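Local coordinates for protein ribosomal RNA small subunit methyltransferase D (PDB 2FPO) that methylates the N2 atom of guanine 966 of 16S rRNA in the assembled 30S particle, using S-adenosyl-L-methionine as methyl donor, at residues E43-F46 against N47-P51. Numbering follows the deposited sequence. Where two conformers were deposited one is given.
Sequences ETLF and NWLAP
The side chains of T44 and W48 run alongside each other, one helical turn apart. The methyl CG2 of T44 sits over one face of the indole, 4.0 Å from the centroid of the W48 six-membered ring, in a CH-pi contact displaced toward the rim. CG2 is there because it stands anti to the T44 backbone N (OG1 at chi1 -59°), while the hydroxyl turns back to bond R40 O and K179 NZ. The T44 carbonyl oxygen lies over a face of the indole as well, and it accepts W48 N at 3.0 Å with an N-H...O angle of 162°. On the buried side, L45 CD1 meets L49 CD1 at 3.7 Å, methyl against methyl. L49 CD1 also reaches the F46 ring, 4.1 Å from F46 CE1, and L45 CG covers one face of that ring near its rim. T44-W48 and L45-L49 are i to i+4 pairs and F46-L49 is i to i+3, all along the amphipathic helix 39-53, which packs on the mixed seven-stranded sheet of a Rossmann-like methyltransferase fold. N47 N to E43 O and L49 N to L45 O are further i to i+4 backbone bonds; the second is the more bent, at 136°. Outward, L45 and L49 touch F127 of strand 123-128, while F46 packs on L68 and A72 of helix 67-74. W48 turns instead to R177 and K179 of strand 173-181. With an alanine here, the T44 methyl would probably lose the aromatic face it rests on, and a gap would open beside R177 and K179.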
ATOM      1  N   GLU A  43      -8.013  -6.503  -7.776  1.00 33.62           N
ATOM      2  CA  GLU A  43      -8.592  -7.825  -7.715  1.00 32.76           C
ATOM      3  C   GLU A  43      -7.527  -8.889  -7.498  1.00 32.04           C
ATOM      4  O   GLU A  43      -7.639  -9.702  -6.583  1.00 31.73           O
ATOM      5  CB  GLU A  43      -9.378  -8.075  -8.999  1.00 33.02           C
ATOM      6  CG  GLU A  43     -10.278  -9.255  -8.969  1.00 33.90           C
ATOM      7  CD  GLU A  43     -11.067  -9.381 -10.282  1.00 35.31           C
ATOM      8  OE1 GLU A  43     -12.296  -9.586 -10.219  1.00 35.66           O
ATOM      9  OE2 GLU A  43     -10.449  -9.253 -11.362  1.00 34.85           O
ATOM     10  N   THR A  44      -6.482  -8.856  -8.312  1.00 30.84           N
ATOM     11  CA  THR A  44      -5.362  -9.789  -8.186  1.00 30.89           C
ATOM     12  C   THR A  44      -4.669  -9.677  -6.806  1.00 30.83           C
ATOM     13  O   THR A  44      -4.451 -10.694  -6.136  1.00 30.07           O
ATOM     14  CB  THR A  44      -4.325  -9.559  -9.330  1.00 30.91           C
ATOM     15  OG1 THR A  44      -4.966  -9.739 -10.592  1.00 31.15           O
ATOM     16  CG2 THR A  44      -3.145 -10.516  -9.238  1.00 31.99           C
ATOM     17  N   LEU A  45      -4.341  -8.449  -6.386  1.00 29.90           N
ATOM     18  CA  LEU A  45      -3.630  -8.227  -5.131  1.00 30.01           C
ATOM     19  C   LEU A  45      -4.426  -8.732  -3.920  1.00 29.62           C
ATOM     20  O   LEU A  45      -3.892  -9.399  -3.022  1.00 29.28           O
ATOM     21  CB  LEU A  45      -3.350  -6.720  -4.940  1.00 30.56           C
ATOM     22  CG  LEU A  45      -2.723  -6.283  -3.617  1.00 30.13           C
ATOM     23  CD1 LEU A  45      -1.447  -7.120  -3.261  1.00 28.77           C
ATOM     24  CD2 LEU A  45      -2.405  -4.759  -3.647  1.00 30.39           C
ATOM     25  N   PHE A  46      -5.706  -8.381  -3.894  1.00 29.52           N
ATOM     26  CA  PHE A  46      -6.535  -8.702  -2.757  1.00 29.74           C
ATOM     27  C   PHE A  46      -6.968 -10.147  -2.754  1.00 29.36           C
ATOM     28  O   PHE A  46      -7.252 -10.684  -1.685  1.00 30.06           O
ATOM     29  CB  PHE A  46      -7.643  -7.670  -2.532  1.00 29.36           C
ATOM     30  CG  PHE A  46      -7.109  -6.378  -1.973  1.00 30.61           C
ATOM     31  CD1 PHE A  46      -6.813  -6.272  -0.596  1.00 29.87           C
ATOM     32  CD2 PHE A  46      -6.805  -5.305  -2.822  1.00 27.98           C
ATOM     33  CE1 PHE A  46      -6.281  -5.113  -0.077  1.00 28.66           C
ATOM     34  CE2 PHE A  46      -6.264  -4.125  -2.304  1.00 29.84           C
ATOM     35  CZ  PHE A  46      -6.015  -4.022  -0.934  1.00 29.47           C
ATOM     36  N   ASN A  47      -6.957 -10.795  -3.915  1.00 28.77           N
ATOM     37  CA  ASN A  47      -7.054 -12.249  -3.942  0.50 28.88           C
ATOM     38  C   ASN A  47      -5.801 -12.870  -3.300  1.00 29.13           C
ATOM     39  O   ASN A  47      -5.929 -13.780  -2.478  1.00 29.22           O
ATOM     40  CB  ASN A  47      -7.332 -12.774  -5.357  0.50 28.59           C
ATOM     41  CG  ASN A  47      -8.714 -12.340  -5.901  0.50 29.54           C
ATOM     42  OD1 ASN A  47      -9.522 -11.721  -5.199  0.50 30.02           O
ATOM     43  ND2 ASN A  47      -8.974 -12.658  -7.172  0.50 32.15           N
ATOM     44  N   TRP A  48      -4.606 -12.355  -3.630  1.00 28.34           N
ATOM     45  CA  TRP A  48      -3.363 -12.846  -2.962  1.00 29.27           C
ATOM     46  C   TRP A  48      -3.385 -12.640  -1.438  1.00 29.40           C
ATOM     47  O   TRP A  48      -2.831 -13.441  -0.685  1.00 29.64           O
ATOM     48  CB  TRP A  48      -2.093 -12.147  -3.476  1.00 28.50           C
ATOM     49  CG  TRP A  48      -1.699 -12.380  -4.928  1.00 29.16           C
ATOM     50  CD1 TRP A  48      -2.058 -13.428  -5.740  1.00 30.19           C
ATOM     51  CD2 TRP A  48      -0.858 -11.534  -5.715  1.00 29.08           C
ATOM     52  NE1 TRP A  48      -1.482 -13.279  -6.994  1.00 29.64           N
ATOM     53  CE2 TRP A  48      -0.734 -12.129  -6.998  1.00 30.78           C
ATOM     54  CE3 TRP A  48      -0.165 -10.344  -5.449  1.00 29.70           C
ATOM     55  CZ2 TRP A  48       0.050 -11.565  -8.017  1.00 28.88           C
ATOM     56  CZ3 TRP A  48       0.591  -9.775  -6.456  1.00 29.79           C
ATOM     57  CH2 TRP A  48       0.697 -10.393  -7.737  1.00 28.82           C
ATOM     58  N   LEU A  49      -3.990 -11.532  -1.005  1.00 29.65           N
ATOM     59  CA  LEU A  49      -4.017 -11.109   0.403  1.00 29.17           C
ATOM     60  C   LEU A  49      -5.206 -11.633   1.201  1.00 29.77           C
ATOM     61  O   LEU A  49      -5.283 -11.415   2.403  1.00 28.39           O
ATOM     62  CB  LEU A  49      -4.022  -9.571   0.470  1.00 29.64           C
ATOM     63  CG  LEU A  49      -2.709  -8.883   0.055  1.00 29.28           C
ATOM     64  CD1 LEU A  49      -2.842  -7.372   0.161  1.00 27.17           C
ATOM     65  CD2 LEU A  49      -1.519  -9.385   0.873  1.00 26.56           C
ATOM     66  N   ALA A  50      -6.127 -12.324   0.528  1.00 30.30           N
ATOM     67  CA  ALA A  50      -7.426 -12.701   1.125  1.00 31.18           C
ATOM     68  C   ALA A  50      -7.280 -13.440   2.477  1.00 31.61           C
ATOM     69  O   ALA A  50      -7.967 -13.106   3.433  1.00 33.09           O
ATOM     70  CB  ALA A  50      -8.260 -13.513   0.133  1.00 31.74           C
ATOM     71  N   PRO A  51      -6.362 -14.418   2.572  1.00 32.15           N
ATOM     72  CA  PRO A  51      -6.256 -15.111   3.857  1.00 32.08           C
ATOM     73  C   PRO A  51      -5.492 -14.404   4.986  1.00 32.21           C
ATOM     74  O   PRO A  51      -5.353 -14.994   6.054  1.00 32.69           O
ATOM     75  CB  PRO A  51      -5.576 -16.432   3.473  1.00 31.96           C
ATOM     76  CG  PRO A  51      -4.720 -16.083   2.314  1.00 32.69           C
ATOM     77  CD  PRO A  51      -5.446 -14.991   1.561  1.00 32.18           C
TER